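Local coordinates for nucleocapsid (PDB 4AKL), which binds single- and double-stranded RNA, probably packaging the viral genome, and displays a sequence-non-specific DNA endonuclease activity, at residues T29-Y34 with I413-T418. Numbering follows the deposited sequence.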
ATOM      1  N   THR A  29      -7.987 -26.092   0.256  1.00 54.38           N
ATOM      2  CA  THR A  29      -7.942 -26.647  -1.092  1.00 55.16           C
ATOM      3  C   THR A  29      -7.671 -25.532  -2.104  1.00 52.71           C
ATOM      4  O   THR A  29      -6.801 -25.663  -2.973  1.00 53.02           O
ATOM      5  CB  THR A  29      -9.297 -27.310  -1.472  1.00 56.01           C
ATOM      6  OG1 THR A  29      -9.821 -28.014  -0.339  1.00 58.94           O
ATOM      7  CG2 THR A  29      -9.128 -28.275  -2.639  1.00 57.77           C
ATOM      8  N   TYR A  30      -8.424 -24.442  -1.986  1.00 50.17           N
ATOM      9  CA  TYR A  30      -8.347 -23.332  -2.968  1.00 48.31           C
ATOM     10  C   TYR A  30      -7.806 -22.056  -2.409  1.00 45.92           C
ATOM     11  O   TYR A  30      -7.747 -21.072  -3.140  1.00 44.73           O
ATOM     12  CB  TYR A  30      -9.739 -23.064  -3.590  1.00 47.81           C
ATOM     13  CG  TYR A  30     -10.305 -24.302  -4.227  1.00 50.40           C
ATOM     14  CD1 TYR A  30      -9.755 -24.798  -5.400  1.00 52.11           C
ATOM     15  CD2 TYR A  30     -11.358 -24.982  -3.653  1.00 51.98           C
ATOM     16  CE1 TYR A  30     -10.245 -25.928  -5.995  1.00 55.33           C
ATOM     17  CE2 TYR A  30     -11.867 -26.149  -4.245  1.00 55.02           C
ATOM     18  CZ  TYR A  30     -11.309 -26.607  -5.412  1.00 56.22           C
ATOM     19  OH  TYR A  30     -11.803 -27.751  -6.005  1.00 60.47           O
ATOM     20  N   THR A  31      -7.411 -22.056  -1.133  1.00 45.52           N
ATOM     21  CA  THR A  31      -6.925 -20.865  -0.475  1.00 43.85           C
ATOM     22  C   THR A  31      -5.600 -21.115   0.186  1.00 44.49           C
ATOM     23  O   THR A  31      -5.354 -22.216   0.620  1.00 46.23           O
ATOM     24  CB  THR A  31      -7.892 -20.382   0.594  1.00 42.79           C
ATOM     25  OG1 THR A  31      -8.197 -21.445   1.489  1.00 45.61           O
ATOM     26  CG2 THR A  31      -9.183 -19.894  -0.025  1.00 41.61           C
ATOM     27  N   ASN A  32      -4.764 -20.077   0.258  1.00 43.47           N
ATOM     28  CA  ASN A  32      -3.430 -20.142   0.893  1.00 44.48           C
ATOM     29  C   ASN A  32      -3.556 -20.350   2.365  1.00 44.65           C
ATOM     30  O   ASN A  32      -2.889 -21.193   2.945  1.00 45.12           O
ATOM     31  CB  ASN A  32      -2.609 -18.875   0.642  1.00 43.87           C
ATOM     32  CG  ASN A  32      -2.304 -18.652  -0.838  1.00 44.15           C
ATOM     33  OD1 ASN A  32      -2.086 -19.610  -1.585  1.00 46.36           O
ATOM     34  ND2 ASN A  32      -2.283 -17.393  -1.253  1.00 42.69           N
ATOM     35  N   SER A  33      -4.438 -19.580   2.970  1.00 42.92           N
ATOM     36  CA  SER A  33      -4.695 -19.723   4.375  1.00 43.53           C
ATOM     37  C   SER A  33      -6.048 -20.437   4.493  1.00 43.79           C
ATOM     38  O   SER A  33      -6.902 -20.267   3.659  1.00 42.84           O
ATOM     39  CB  SER A  33      -4.629 -18.329   5.015  1.00 41.94           C
ATOM     40  OG  SER A  33      -4.644 -18.371   6.400  1.00 42.20           O
ATOM     41  N   TYR A  34      -6.213 -21.292   5.509  1.00 45.90           N
ATOM     42  CA  TYR A  34      -7.491 -21.994   5.744  1.00 46.47           C
ATOM     43  C   TYR A  34      -8.694 -21.010   5.746  1.00 45.07           C
ATOM     44  O   TYR A  34      -8.627 -19.890   6.298  1.00 43.12           O
ATOM     45  CB  TYR A  34      -7.454 -22.755   7.043  1.00 48.37           C
ATOM     46  CG  TYR A  34      -6.820 -24.146   6.954  1.00 51.04           C
ATOM     47  CD1 TYR A  34      -7.534 -25.214   6.467  1.00 53.15           C
ATOM     48  CD2 TYR A  34      -5.512 -24.368   7.370  1.00 52.75           C
ATOM     49  CE1 TYR A  34      -6.955 -26.517   6.392  1.00 55.94           C
ATOM     50  CE2 TYR A  34      -4.922 -25.627   7.307  1.00 55.34           C
ATOM     51  CZ  TYR A  34      -5.642 -26.696   6.816  1.00 57.50           C
ATOM     52  OH  TYR A  34      -5.042 -27.943   6.759  1.00 61.29           O
ATOM     53  N   ILE A 413      -9.738 -12.098  -2.026  1.00 32.67           N
ATOM     54  CA  ILE A 413      -9.240 -12.680  -3.274  1.00 34.04           C
ATOM     55  C   ILE A 413      -7.764 -13.051  -3.247  1.00 34.83           C
ATOM     56  O   ILE A 413      -7.372 -14.037  -3.871  1.00 36.15           O
ATOM     57  CB  ILE A 413      -9.545 -11.715  -4.502  1.00 33.44           C
ATOM     58  CG1 ILE A 413     -10.974 -11.876  -4.930  1.00 33.93           C
ATOM     59  CG2 ILE A 413      -8.778 -12.082  -5.698  1.00 36.05           C
ATOM     60  CD1 ILE A 413     -11.537 -10.688  -5.774  1.00 34.53           C
ATOM     61  N   LEU A 414      -6.937 -12.275  -2.538  1.00 34.54           N
ATOM     62  CA  LEU A 414      -5.513 -12.532  -2.465  1.00 35.57           C
ATOM     63  C   LEU A 414      -5.187 -13.806  -1.656  1.00 36.67           C
ATOM     64  O   LEU A 414      -4.080 -14.286  -1.719  1.00 37.76           O
ATOM     65  CB  LEU A 414      -4.794 -11.327  -1.839  1.00 35.02           C
ATOM     66  CG  LEU A 414      -4.785 -10.082  -2.713  1.00 33.96           C
ATOM     67  CD1 LEU A 414      -4.144  -8.938  -1.973  1.00 30.75           C
ATOM     68  CD2 LEU A 414      -4.089 -10.344  -4.061  1.00 34.80           C
ATOM     69  N   ASN A 415      -6.156 -14.303  -0.889  1.00 36.59           N
ATOM     70  CA  ASN A 415      -6.083 -15.628  -0.259  1.00 37.77           C
ATOM     71  C   ASN A 415      -6.370 -16.788  -1.243  1.00 39.21           C
ATOM     72  O   ASN A 415      -6.145 -17.943  -0.898  1.00 39.99           O
ATOM     73  CB  ASN A 415      -7.044 -15.707   0.928  1.00 37.27           C
ATOM     74  CG  ASN A 415      -6.777 -16.893   1.818  1.00 39.04           C
ATOM     75  OD1 ASN A 415      -5.607 -17.300   2.010  1.00 38.91           O
ATOM     76  ND2 ASN A 415      -7.833 -17.474   2.353  1.00 36.57           N
ATOM     77  N   LEU A 416      -6.869 -16.495  -2.455  1.00 39.07           N
ATOM     78  CA  LEU A 416      -7.093 -17.560  -3.453  1.00 40.88           C
ATOM     79  C   LEU A 416      -5.742 -17.980  -3.992  1.00 42.40           C
ATOM     80  O   LEU A 416      -4.912 -17.100  -4.277  1.00 41.09           O
ATOM     81  CB  LEU A 416      -7.982 -17.123  -4.615  1.00 40.14           C
ATOM     82  CG  LEU A 416      -9.485 -17.066  -4.339  1.00 39.67           C
ATOM     83  CD1 LEU A 416     -10.186 -16.300  -5.447  1.00 37.30           C
ATOM     84  CD2 LEU A 416     -10.116 -18.478  -4.145  1.00 39.91           C
ATOM     85  N   ARG A 417      -5.535 -19.304  -4.149  1.00 44.39           N
ATOM     86  CA  ARG A 417      -4.228 -19.835  -4.593  1.00 46.97           C
ATOM     87  C   ARG A 417      -3.883 -19.362  -5.984  1.00 47.64           C
ATOM     88  O   ARG A 417      -4.769 -19.068  -6.784  1.00 47.19           O
ATOM     89  CB  ARG A 417      -4.181 -21.395  -4.556  1.00 48.81           C
ATOM     90  CG  ARG A 417      -4.179 -21.986  -3.149  1.00 49.70           C
ATOM     91  CD  ARG A 417      -4.137 -23.506  -3.130  1.00 53.28           C
ATOM     92  NE  ARG A 417      -4.099 -24.030  -1.749  1.00 54.62           N
ATOM     93  CZ  ARG A 417      -3.005 -24.108  -0.968  1.00 56.18           C
ATOM     94  NH1 ARG A 417      -1.791 -23.711  -1.396  1.00 55.48           N
ATOM     95  NH2 ARG A 417      -3.126 -24.592   0.278  1.00 57.61           N
ATOM     96  N   THR A 418      -2.589 -19.284  -6.255  1.00 49.60           N
ATOM     97  CA  THR A 418      -2.085 -18.945  -7.566  1.00 50.96           C
ATOM     98  C   THR A 418      -1.388 -20.123  -8.259  1.00 54.53           C
ATOM     99  O   THR A 418      -0.983 -19.987  -9.396  1.00 55.26           O
ATOM    100  CB  THR A 418      -1.095 -17.752  -7.499  1.00 50.73           C
ATOM    101  OG1 THR A 418      -0.016 -18.058  -6.609  1.00 50.38           O
ATOM    102  CG2 THR A 418      -1.837 -16.441  -7.021  1.00 47.74           C
TER
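Asn415 lays its carboxamide along the backbone of Ser33 and grips it at both ends. With CG anti to its backbone N (chi1 -166°), OD1 takes the Ser33 N-H on a lone pair (N to OD1 2.7 Å), while ND2 reaches Ser33 O at 3.2 Å. Asparagine suits this buried place because one short amide supplies both acceptor and donor; ND2 also bonds to Cys74 O. Thr31 crosses the amide obliquely, CB 3.4 Å from Asn415 ND2; threonine packs its methyl side there while OG1 meets Ser35 OG and Ser33 O (2.8 Å), a carbonyl that thus accepts two donors.

Alongside, Asn32 N bonds to Asn415 O (2.8 Å), and Arg417 N to Tyr30 O (3.0 Å, 167°). Arginine's long aliphatic chain, extended from CG to NE, spans the 29-34 loop; Thr31 O lies over one guanidinium face, not hydrogen-bonded, while NH2 donates to Asp28 O. The Asn32 amide and Arg417 guanidinium planes are 87° apart, Asn32 ND2 bonding to Gln463 O. Both backbone bonds flank Thr31 and Leu416, a non-hydrogen-bonded pair in a single antiparallel bridge, extended by the peptide-like Asn415 amide, that joins two loops of the largely helical nairovirus nucleocapsid fold.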